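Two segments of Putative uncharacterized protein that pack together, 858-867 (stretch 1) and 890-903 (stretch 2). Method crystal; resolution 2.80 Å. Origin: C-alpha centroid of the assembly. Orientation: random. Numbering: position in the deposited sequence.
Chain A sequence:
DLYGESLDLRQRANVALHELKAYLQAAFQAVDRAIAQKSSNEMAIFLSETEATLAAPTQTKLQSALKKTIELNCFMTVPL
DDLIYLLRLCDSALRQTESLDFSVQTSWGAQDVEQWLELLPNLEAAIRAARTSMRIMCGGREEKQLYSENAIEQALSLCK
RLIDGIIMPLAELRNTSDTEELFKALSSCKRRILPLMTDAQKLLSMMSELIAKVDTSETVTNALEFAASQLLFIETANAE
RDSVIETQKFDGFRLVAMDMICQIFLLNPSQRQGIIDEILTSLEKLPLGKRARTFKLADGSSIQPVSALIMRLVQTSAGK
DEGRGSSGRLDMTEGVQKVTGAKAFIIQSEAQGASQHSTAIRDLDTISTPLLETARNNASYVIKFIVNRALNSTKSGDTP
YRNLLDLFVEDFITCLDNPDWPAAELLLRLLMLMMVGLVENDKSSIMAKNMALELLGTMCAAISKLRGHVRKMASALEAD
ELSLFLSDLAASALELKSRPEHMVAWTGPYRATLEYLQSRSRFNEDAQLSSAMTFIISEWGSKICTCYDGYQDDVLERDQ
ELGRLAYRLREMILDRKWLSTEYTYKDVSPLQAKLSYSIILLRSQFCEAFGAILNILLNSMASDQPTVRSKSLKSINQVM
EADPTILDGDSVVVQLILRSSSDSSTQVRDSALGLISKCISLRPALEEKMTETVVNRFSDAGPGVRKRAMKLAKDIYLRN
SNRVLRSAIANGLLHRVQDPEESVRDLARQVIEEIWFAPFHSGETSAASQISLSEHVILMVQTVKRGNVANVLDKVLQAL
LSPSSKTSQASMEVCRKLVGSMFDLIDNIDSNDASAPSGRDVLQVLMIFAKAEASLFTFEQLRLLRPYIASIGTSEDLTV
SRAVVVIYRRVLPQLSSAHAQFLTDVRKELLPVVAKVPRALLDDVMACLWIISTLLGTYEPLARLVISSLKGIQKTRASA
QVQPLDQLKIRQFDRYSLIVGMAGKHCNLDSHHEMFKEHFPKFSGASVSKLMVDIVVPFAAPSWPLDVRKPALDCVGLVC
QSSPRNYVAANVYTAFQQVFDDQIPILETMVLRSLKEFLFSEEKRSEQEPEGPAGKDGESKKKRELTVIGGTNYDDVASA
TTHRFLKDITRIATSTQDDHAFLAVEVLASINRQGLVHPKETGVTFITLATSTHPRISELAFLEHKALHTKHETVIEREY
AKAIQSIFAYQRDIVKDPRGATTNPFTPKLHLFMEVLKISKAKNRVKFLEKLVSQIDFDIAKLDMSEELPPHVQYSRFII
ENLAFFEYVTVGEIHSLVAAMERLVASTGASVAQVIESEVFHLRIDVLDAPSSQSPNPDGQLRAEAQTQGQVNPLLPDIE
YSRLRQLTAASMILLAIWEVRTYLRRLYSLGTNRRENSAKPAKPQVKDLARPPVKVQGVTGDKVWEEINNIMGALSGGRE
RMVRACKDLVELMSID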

ATOM      1  N   THR A 858     -10.488 -34.140  37.645  1.00 52.69           N
ATOM      2  CA  THR A 858     -11.206 -35.000  38.572  1.00 54.92           C
ATOM      3  C   THR A 858     -10.402 -36.271  38.824  1.00 54.26           C
ATOM      4  O   THR A 858      -9.521 -36.640  38.044  1.00 52.86           O
ATOM      5  N   PHE A 859     -10.721 -36.940  39.934  1.00 72.29           N
ATOM      6  CA  PHE A 859      -9.994 -38.151  40.305  1.00 72.11           C
ATOM      7  C   PHE A 859     -10.170 -39.247  39.261  1.00 73.20           C
ATOM      8  O   PHE A 859      -9.212 -39.951  38.922  1.00 71.80           O
ATOM      9  N   GLU A 860     -11.390 -39.408  38.742  1.00 83.49           N
ATOM     10  CA  GLU A 860     -11.661 -40.503  37.816  1.00 85.53           C
ATOM     11  C   GLU A 860     -10.734 -40.454  36.609  1.00 82.59           C
ATOM     12  O   GLU A 860     -10.323 -41.499  36.092  1.00 81.17           O
ATOM     13  N   GLN A 861     -10.395 -39.255  36.143  1.00 58.16           N
ATOM     14  CA  GLN A 861      -9.516 -39.114  34.990  1.00 59.06           C
ATOM     15  C   GLN A 861      -8.040 -39.116  35.365  1.00 61.48           C
ATOM     16  O   GLN A 861      -7.194 -39.253  34.475  1.00 59.89           O
ATOM     17  N   LEU A 862      -7.710 -38.975  36.650  1.00 54.99           N
ATOM     18  CA  LEU A 862      -6.369 -39.323  37.102  1.00 57.75           C
ATOM     19  C   LEU A 862      -6.170 -40.831  37.142  1.00 54.42           C
ATOM     20  O   LEU A 862      -5.029 -41.299  37.070  1.00 51.26           O
ATOM     21  N   ARG A 863      -7.259 -41.596  37.252  1.00102.38           N
ATOM     22  CA  ARG A 863      -7.174 -43.047  37.199  1.00104.63           C
ATOM     23  C   ARG A 863      -6.886 -43.551  35.791  1.00102.04           C
ATOM     24  O   ARG A 863      -6.366 -44.662  35.638  1.00104.88           O
ATOM     25  N   LEU A 864      -7.212 -42.765  34.762  1.00 66.58           N
ATOM     26  CA  LEU A 864      -6.901 -43.173  33.396  1.00 64.71           C
ATOM     27  C   LEU A 864      -5.411 -43.059  33.109  1.00 54.80           C
ATOM     28  O   LEU A 864      -4.882 -43.807  32.280  1.00 51.91           O
ATOM     29  N   LEU A 865      -4.724 -42.130  33.775  1.00 64.88           N
ATOM     30  CA  LEU A 865      -3.274 -42.043  33.684  1.00 58.55           C
ATOM     31  C   LEU A 865      -2.573 -43.099  34.527  1.00 57.34           C
ATOM     32  O   LEU A 865      -1.356 -43.261  34.400  1.00 58.38           O
ATOM     33  N   ARG A 866      -3.314 -43.820  35.373  1.00 61.50           N
ATOM     34  CA  ARG A 866      -2.736 -44.826  36.268  1.00 59.84           C
ATOM     35  C   ARG A 866      -1.713 -45.739  35.600  1.00 58.34           C
ATOM     36  O   ARG A 866      -0.607 -45.876  36.140  1.00 57.11           O
ATOM     37  N   PRO A 867      -1.996 -46.382  34.464  1.00 56.81           N
ATOM     38  CA  PRO A 867      -0.994 -47.291  33.880  1.00 56.98           C
ATOM     39  C   PRO A 867       0.274 -46.591  33.426  1.00 56.12           C
ATOM     40  O   PRO A 867       1.325 -47.240  33.348  1.00 56.33           O
ATOM     41  N   ARG A 890       0.441 -31.475  40.421  1.00 76.75           N
ATOM     42  CA  ARG A 890      -0.377 -30.270  40.495  1.00 78.76           C
ATOM     43  C   ARG A 890      -1.807 -30.578  40.929  1.00 78.78           C
ATOM     44  O   ARG A 890      -2.398 -29.823  41.708  1.00 80.30           O
ATOM     45  N   VAL A 891      -2.373 -31.678  40.439  1.00 66.89           N
ATOM     46  CA  VAL A 891      -3.781 -31.976  40.686  1.00 68.75           C
ATOM     47  C   VAL A 891      -3.973 -32.583  42.067  1.00 72.77           C
ATOM     48  O   VAL A 891      -4.760 -32.089  42.882  1.00 73.86           O
ATOM     49  N   LEU A 892      -3.262 -33.672  42.344  1.00 70.63           N
ATOM     50  CA  LEU A 892      -3.588 -34.504  43.496  1.00 68.32           C
ATOM     51  C   LEU A 892      -3.702 -33.738  44.809  1.00 77.70           C
ATOM     52  O   LEU A 892      -4.607 -34.058  45.597  1.00 81.23           O
ATOM     53  N   PRO A 893      -2.857 -32.747  45.116  1.00 48.13           N
ATOM     54  CA  PRO A 893      -3.066 -31.980  46.357  1.00 50.22           C
ATOM     55  C   PRO A 893      -4.354 -31.170  46.364  1.00 52.25           C
ATOM     56  O   PRO A 893      -4.711 -30.623  47.415  1.00 54.30           O
ATOM     57  N   GLN A 894      -5.060 -31.076  45.237  1.00 84.74           N
ATOM     58  CA  GLN A 894      -6.324 -30.355  45.176  1.00 88.71           C
ATOM     59  C   GLN A 894      -7.519 -31.217  45.565  1.00 91.52           C
ATOM     60  O   GLN A 894      -8.544 -30.671  45.988  1.00 92.50           O
ATOM     61  N   LEU A 895      -7.412 -32.539  45.444  1.00 79.00           N
ATOM     62  CA  LEU A 895      -8.508 -33.413  45.833  1.00 80.58           C
ATOM     63  C   LEU A 895      -8.836 -33.231  47.312  1.00 80.27           C
ATOM     64  O   LEU A 895      -8.004 -32.803  48.117  1.00 79.69           O
ATOM     65  N   SER A 896     -10.074 -33.565  47.666  1.00101.74           N
ATOM     66  CA  SER A 896     -10.569 -33.442  49.033  1.00105.36           C
ATOM     67  C   SER A 896     -10.804 -34.781  49.710  1.00108.81           C
ATOM     68  O   SER A 896     -10.466 -34.940  50.886  1.00109.89           O
ATOM     69  N   SER A 897     -11.374 -35.751  48.992  1.00 91.80           N
ATOM     70  CA  SER A 897     -11.696 -37.039  49.596  1.00 92.63           C
ATOM     71  C   SER A 897     -10.456 -37.741  50.132  1.00 89.18           C
ATOM     72  O   SER A 897     -10.560 -38.556  51.056  1.00 89.61           O
ATOM     73  N   ALA A 898      -9.281 -37.440  49.578  1.00108.28           N
ATOM     74  CA  ALA A 898      -8.051 -38.101  49.996  1.00106.44           C
ATOM     75  C   ALA A 898      -8.188 -39.613  49.866  1.00104.76           C
ATOM     76  O   ALA A 898      -8.505 -40.303  50.842  1.00105.04           O
ATOM     77  N   HIS A 899      -7.951 -40.135  48.665  1.00 80.72           N
ATOM     78  CA  HIS A 899      -8.084 -41.565  48.389  1.00 77.67           C
ATOM     79  C   HIS A 899      -6.823 -42.256  48.896  1.00 73.12           C
ATOM     80  O   HIS A 899      -5.844 -42.428  48.171  1.00 70.71           O
ATOM     81  N   ALA A 900      -6.859 -42.670  50.166  1.00 70.50           N
ATOM     82  CA  ALA A 900      -5.661 -43.155  50.845  1.00 67.04           C
ATOM     83  C   ALA A 900      -4.968 -44.261  50.055  1.00 63.55           C
ATOM     84  O   ALA A 900      -3.789 -44.149  49.698  1.00 62.84           O
ATOM     85  N   GLN A 901      -5.689 -45.351  49.781  1.00 71.51           N
ATOM     86  CA  GLN A 901      -5.069 -46.489  49.111  1.00 68.06           C
ATOM     87  C   GLN A 901      -4.499 -46.096  47.755  1.00 65.99           C
ATOM     88  O   GLN A 901      -3.456 -46.619  47.345  1.00 64.80           O
ATOM     89  N   PHE A 902      -5.158 -45.175  47.049  1.00 64.03           N
ATOM     90  CA  PHE A 902      -4.629 -44.699  45.775  1.00 61.90           C
ATOM     91  C   PHE A 902      -3.257 -44.061  45.962  1.00 59.66           C
ATOM     92  O   PHE A 902      -2.288 -44.432  45.290  1.00 57.72           O
ATOM     93  N   LEU A 903      -3.158 -43.095  46.878  1.00 54.84           N
ATOM     94  CA  LEU A 903      -1.874 -42.461  47.160  1.00 54.61           C
ATOM     95  C   LEU A 903      -0.816 -43.498  47.520  1.00 53.31           C
ATOM     96  O   LEU A 903       0.277 -43.519  46.939  1.00 51.64           O
TER

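The two stretches meet in a small, aromatic-centred apolar contact, burying 467 Å² in all, with no hydrogen bond or salt bridge crossing between them. Its hub is Phe 859, whose CA-to-CB bond points toward stretch 2 and whose t rotamer (chi1 170°, chi2 87°) carries the ring in among three partners. One face is covered by His 899, an m rotamer: the two rings stack face to face, centroids 3.6 Å apart and planes at 15°, with Phe 859 CD1 3.3 Å from His 899 CD2. A flat imidazole suits this place because it can lie against a phenyl ring while keeping polar nitrogens at its rim; NE2 of His 899 sits 2.7 Å from OG of Ser 897. His 899 also occupies the N-cap position, just before the helix that carries Phe 902.

Phe 902, likewise t, also presents a ring face, but here to the edge of Phe 859. The edge of Phe 859 meets the face of Phe 902, with planes at 71° and CE1 of Phe 859 3.7 Å from CG of Phe 902, so the slightly positive ring hydrogens of one face the pi cloud of the other. Leu 895 (m, t) also lies at the Phe 859 edge, its CD1 3.7 Å from Phe 859 CD1.

Beside this cluster, Leu 862 supplies a buried aliphatic patch. Its chi1 of -93° lies between wells, and its CD2 reaches CG1 of Val 891 at 3.6 Å and CD1 of Leu 892 at 4.1 Å; branched side chains fill such space without leaving polar atoms unpaired. Arg 866 starts out sideways, but its end comes nearer, and its CD packs 3.6 Å from CE1 of Phe 902. The CD methylene thus gives Phe 902 an apolar contact, while NH1 and NH2 are hydrogen-bonded elsewhere in the structure.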

ATOM      1  CB  THR A 858     -12.600 -35.364  38.039  1.00 56.44           C
ATOM      2  OG1 THR A 858     -12.475 -36.196  36.878  1.00 55.14           O
ATOM      3  CG2 THR A 858     -13.381 -34.110  37.675  1.00 57.81           C
ATOM      4  CB  PHE A 859     -10.462 -38.642  41.676  1.00 73.96           C
ATOM      5  CG  PHE A 859      -9.956 -40.011  42.036  1.00 73.78           C
ATOM      6  CD1 PHE A 859      -8.730 -40.170  42.660  1.00 72.91           C
ATOM      7  CD2 PHE A 859     -10.710 -41.140  41.755  1.00 74.92           C
ATOM      8  CE1 PHE A 859      -8.264 -41.429  42.995  1.00 72.64           C
ATOM      9  CE2 PHE A 859     -10.248 -42.400  42.086  1.00 74.80           C
ATOM     10  CZ  PHE A 859      -9.024 -42.545  42.707  1.00 73.28           C
ATOM     11  CB  GLU A 860     -13.122 -40.460  37.367  1.00 87.76           C
ATOM     12  CG  GLU A 860     -14.122 -40.769  38.472  1.00 91.28           C
ATOM     13  CD  GLU A 860     -14.035 -42.205  38.958  1.00 93.70           C
ATOM     14  OE1 GLU A 860     -13.258 -42.989  38.373  1.00 92.72           O
ATOM     15  OE2 GLU A 860     -14.745 -42.551  39.926  1.00 96.72           O
ATOM     16  CB  GLN A 861      -9.866 -37.843  34.209  1.00 57.80           C
ATOM     17  CG  GLN A 861      -9.887 -36.552  35.018  1.00 55.94           C
ATOM     18  CD  GLN A 861     -10.468 -35.362  34.257  1.00 52.98           C
ATOM     19  OE1 GLN A 861     -10.347 -34.228  34.710  1.00 51.68           O
ATOM     20  NE2 GLN A 861     -11.108 -35.610  33.115  1.00 51.60           N
ATOM     21  CB  LEU A 862      -6.096 -38.730  38.485  1.00 63.59           C
ATOM     22  CG  LEU A 862      -5.419 -37.359  38.489  1.00 67.16           C
ATOM     23  CD1 LEU A 862      -6.250 -36.339  37.725  1.00 69.72           C
ATOM     24  CD2 LEU A 862      -5.173 -36.900  39.916  1.00 69.64           C
ATOM     25  CB  ARG A 863      -8.476 -43.657  37.720  1.00109.13           C
ATOM     26  CG  ARG A 863      -8.459 -45.170  37.864  1.00112.02           C
ATOM     27  CD  ARG A 863      -9.817 -45.688  38.312  1.00115.54           C
ATOM     28  NE  ARG A 863     -10.861 -45.395  37.333  1.00118.19           N
ATOM     29  CZ  ARG A 863     -12.158 -45.611  37.529  1.00120.51           C
ATOM     30  NH1 ARG A 863     -12.587 -46.122  38.676  1.00122.35           N
ATOM     31  NH2 ARG A 863     -13.031 -45.312  36.577  1.00121.47           N
ATOM     32  CB  LEU A 864      -7.697 -42.331  32.399  1.00 70.91           C
ATOM     33  CG  LEU A 864      -9.210 -42.285  32.623  1.00 74.68           C
ATOM     34  CD1 LEU A 864      -9.881 -41.481  31.523  1.00 74.70           C
ATOM     35  CD2 LEU A 864      -9.807 -43.685  32.707  1.00 76.10           C
ATOM     36  CB  LEU A 865      -2.804 -40.652  34.119  1.00 54.67           C
ATOM     37  CG  LEU A 865      -3.436 -39.464  33.389  1.00 53.97           C
ATOM     38  CD1 LEU A 865      -2.935 -38.154  33.973  1.00 53.48           C
ATOM     39  CD2 LEU A 865      -3.152 -39.524  31.895  1.00 53.30           C
ATOM     40  CB  ARG A 866      -3.881 -45.657  36.866  1.00 61.17           C
ATOM     41  CG  ARG A 866      -3.478 -46.539  38.031  1.00 61.02           C
ATOM     42  CD  ARG A 866      -3.277 -45.721  39.292  1.00 60.79           C
ATOM     43  NE  ARG A 866      -2.992 -46.569  40.446  1.00 60.93           N
ATOM     44  CZ  ARG A 866      -1.800 -47.090  40.716  1.00 60.24           C
ATOM     45  NH1 ARG A 866      -0.770 -46.855  39.911  1.00 59.76           N
ATOM     46  NH2 ARG A 866      -1.637 -47.850  41.790  1.00 59.94           N
ATOM     47  CB  PRO A 867      -1.741 -47.924  32.698  1.00 58.05           C
ATOM     48  CG  PRO A 867      -2.814 -46.953  32.360  1.00 58.32           C
ATOM     49  CD  PRO A 867      -3.228 -46.332  33.656  1.00 58.13           C
ATOM     50  CB  ARG A 890      -0.381 -29.561  39.138  1.00 78.92           C
ATOM     51  CG  ARG A 890       0.973 -29.017  38.708  1.00 79.72           C
ATOM     52  CD  ARG A 890       1.330 -27.746  39.463  1.00 83.32           C
ATOM     53  NE  ARG A 890       2.537 -27.114  38.930  1.00 84.68           N
ATOM     54  CZ  ARG A 890       3.772 -27.331  39.377  1.00 85.94           C
ATOM     55  NH1 ARG A 890       3.992 -28.170  40.382  1.00 85.87           N
ATOM     56  NH2 ARG A 890       4.797 -26.702  38.817  1.00 86.10           N
ATOM     57  CB  VAL A 891      -4.333 -32.910  39.594  1.00 67.73           C
ATOM     58  CG1 VAL A 891      -5.766 -33.339  39.920  1.00 68.31           C
ATOM     59  CG2 VAL A 891      -4.276 -32.232  38.229  1.00 66.63           C
ATOM     60  CB  LEU A 892      -2.547 -35.627  43.606  1.00 68.79           C
ATOM     61  CG  LEU A 892      -2.960 -36.925  44.306  1.00 65.18           C
ATOM     62  CD1 LEU A 892      -4.349 -37.411  43.899  1.00 65.15           C
ATOM     63  CD2 LEU A 892      -1.932 -37.984  43.988  1.00 62.37           C
ATOM     64  CB  PRO A 893      -1.830 -31.068  46.427  1.00 50.38           C
ATOM     65  CG  PRO A 893      -1.294 -31.030  45.045  1.00 48.76           C
ATOM     66  CD  PRO A 893      -1.609 -32.354  44.437  1.00 47.03           C
ATOM     67  CB  GLN A 894      -6.536 -29.791  43.765  1.00 88.39           C
ATOM     68  CG  GLN A 894      -7.884 -29.109  43.537  1.00 90.24           C
ATOM     69  CD  GLN A 894      -8.856 -29.960  42.731  1.00 89.77           C
ATOM     70  OE1 GLN A 894      -8.492 -31.004  42.189  1.00 87.09           O
ATOM     71  NE2 GLN A 894     -10.101 -29.507  42.643  1.00 93.00           N
ATOM     72  CB  LEU A 895      -8.155 -34.875  45.553  1.00 80.93           C
ATOM     73  CG  LEU A 895      -7.879 -35.279  44.101  1.00 81.04           C
ATOM     74  CD1 LEU A 895      -7.804 -36.795  43.990  1.00 80.64           C
ATOM     75  CD2 LEU A 895      -8.934 -34.729  43.154  1.00 82.69           C
ATOM     76  CB  SER A 896     -11.876 -32.640  49.045  1.00108.29           C
ATOM     77  OG  SER A 896     -12.892 -33.317  48.327  1.00108.61           O
ATOM     78  CB  SER A 897     -12.404 -37.925  48.571  1.00 94.04           C
ATOM     79  OG  SER A 897     -11.694 -37.955  47.347  1.00 92.70           O
ATOM     80  CB  ALA A 898      -7.697 -37.722  51.436  1.00107.35           C
ATOM     81  CB  HIS A 899      -8.300 -41.807  46.900  1.00 77.95           C
ATOM     82  CG  HIS A 899      -9.302 -40.883  46.276  1.00 78.84           C
ATOM     83  ND1 HIS A 899     -10.586 -41.277  45.965  1.00 79.73           N
ATOM     84  CD2 HIS A 899      -9.205 -39.586  45.902  1.00 78.15           C
ATOM     85  CE1 HIS A 899     -11.237 -40.260  45.427  1.00 79.75           C
ATOM     86  NE2 HIS A 899     -10.422 -39.223  45.378  1.00 78.83           N
ATOM     87  CB  ALA A 900      -6.028 -43.646  52.247  1.00 68.08           C
ATOM     88  CB  GLN A 901      -6.082 -47.625  48.957  1.00 68.14           C
ATOM     89  CG  GLN A 901      -5.473 -48.944  48.501  1.00 66.65           C
ATOM     90  CD  GLN A 901      -4.483 -49.513  49.502  1.00 65.31           C
ATOM     91  OE1 GLN A 901      -4.782 -49.626  50.692  1.00 65.55           O
ATOM     92  NE2 GLN A 901      -3.295 -49.870  49.026  1.00 63.90           N
ATOM     93  CB  PHE A 902      -5.605 -43.707  45.145  1.00 63.36           C
ATOM     94  CG  PHE A 902      -5.149 -43.161  43.822  1.00 63.26           C
ATOM     95  CD1 PHE A 902      -5.387 -43.859  42.651  1.00 63.39           C
ATOM     96  CD2 PHE A 902      -4.487 -41.946  43.750  1.00 63.09           C
ATOM     97  CE1 PHE A 902      -4.970 -43.358  41.432  1.00 62.97           C
ATOM     98  CE2 PHE A 902      -4.068 -41.441  42.535  1.00 62.60           C
ATOM     99  CZ  PHE A 902      -4.310 -42.147  41.375  1.00 62.51           C
ATOM    100  CB  LEU A 903      -2.035 -41.444  48.293  1.00 56.66           C
ATOM    101  CG  LEU A 903      -2.566 -40.056  47.916  1.00 58.39           C
ATOM    102  CD1 LEU A 903      -3.853 -40.139  47.116  1.00 59.07           C
ATOM    103  CD2 LEU A 903      -2.781 -39.229  49.171  1.00 59.42           C
TER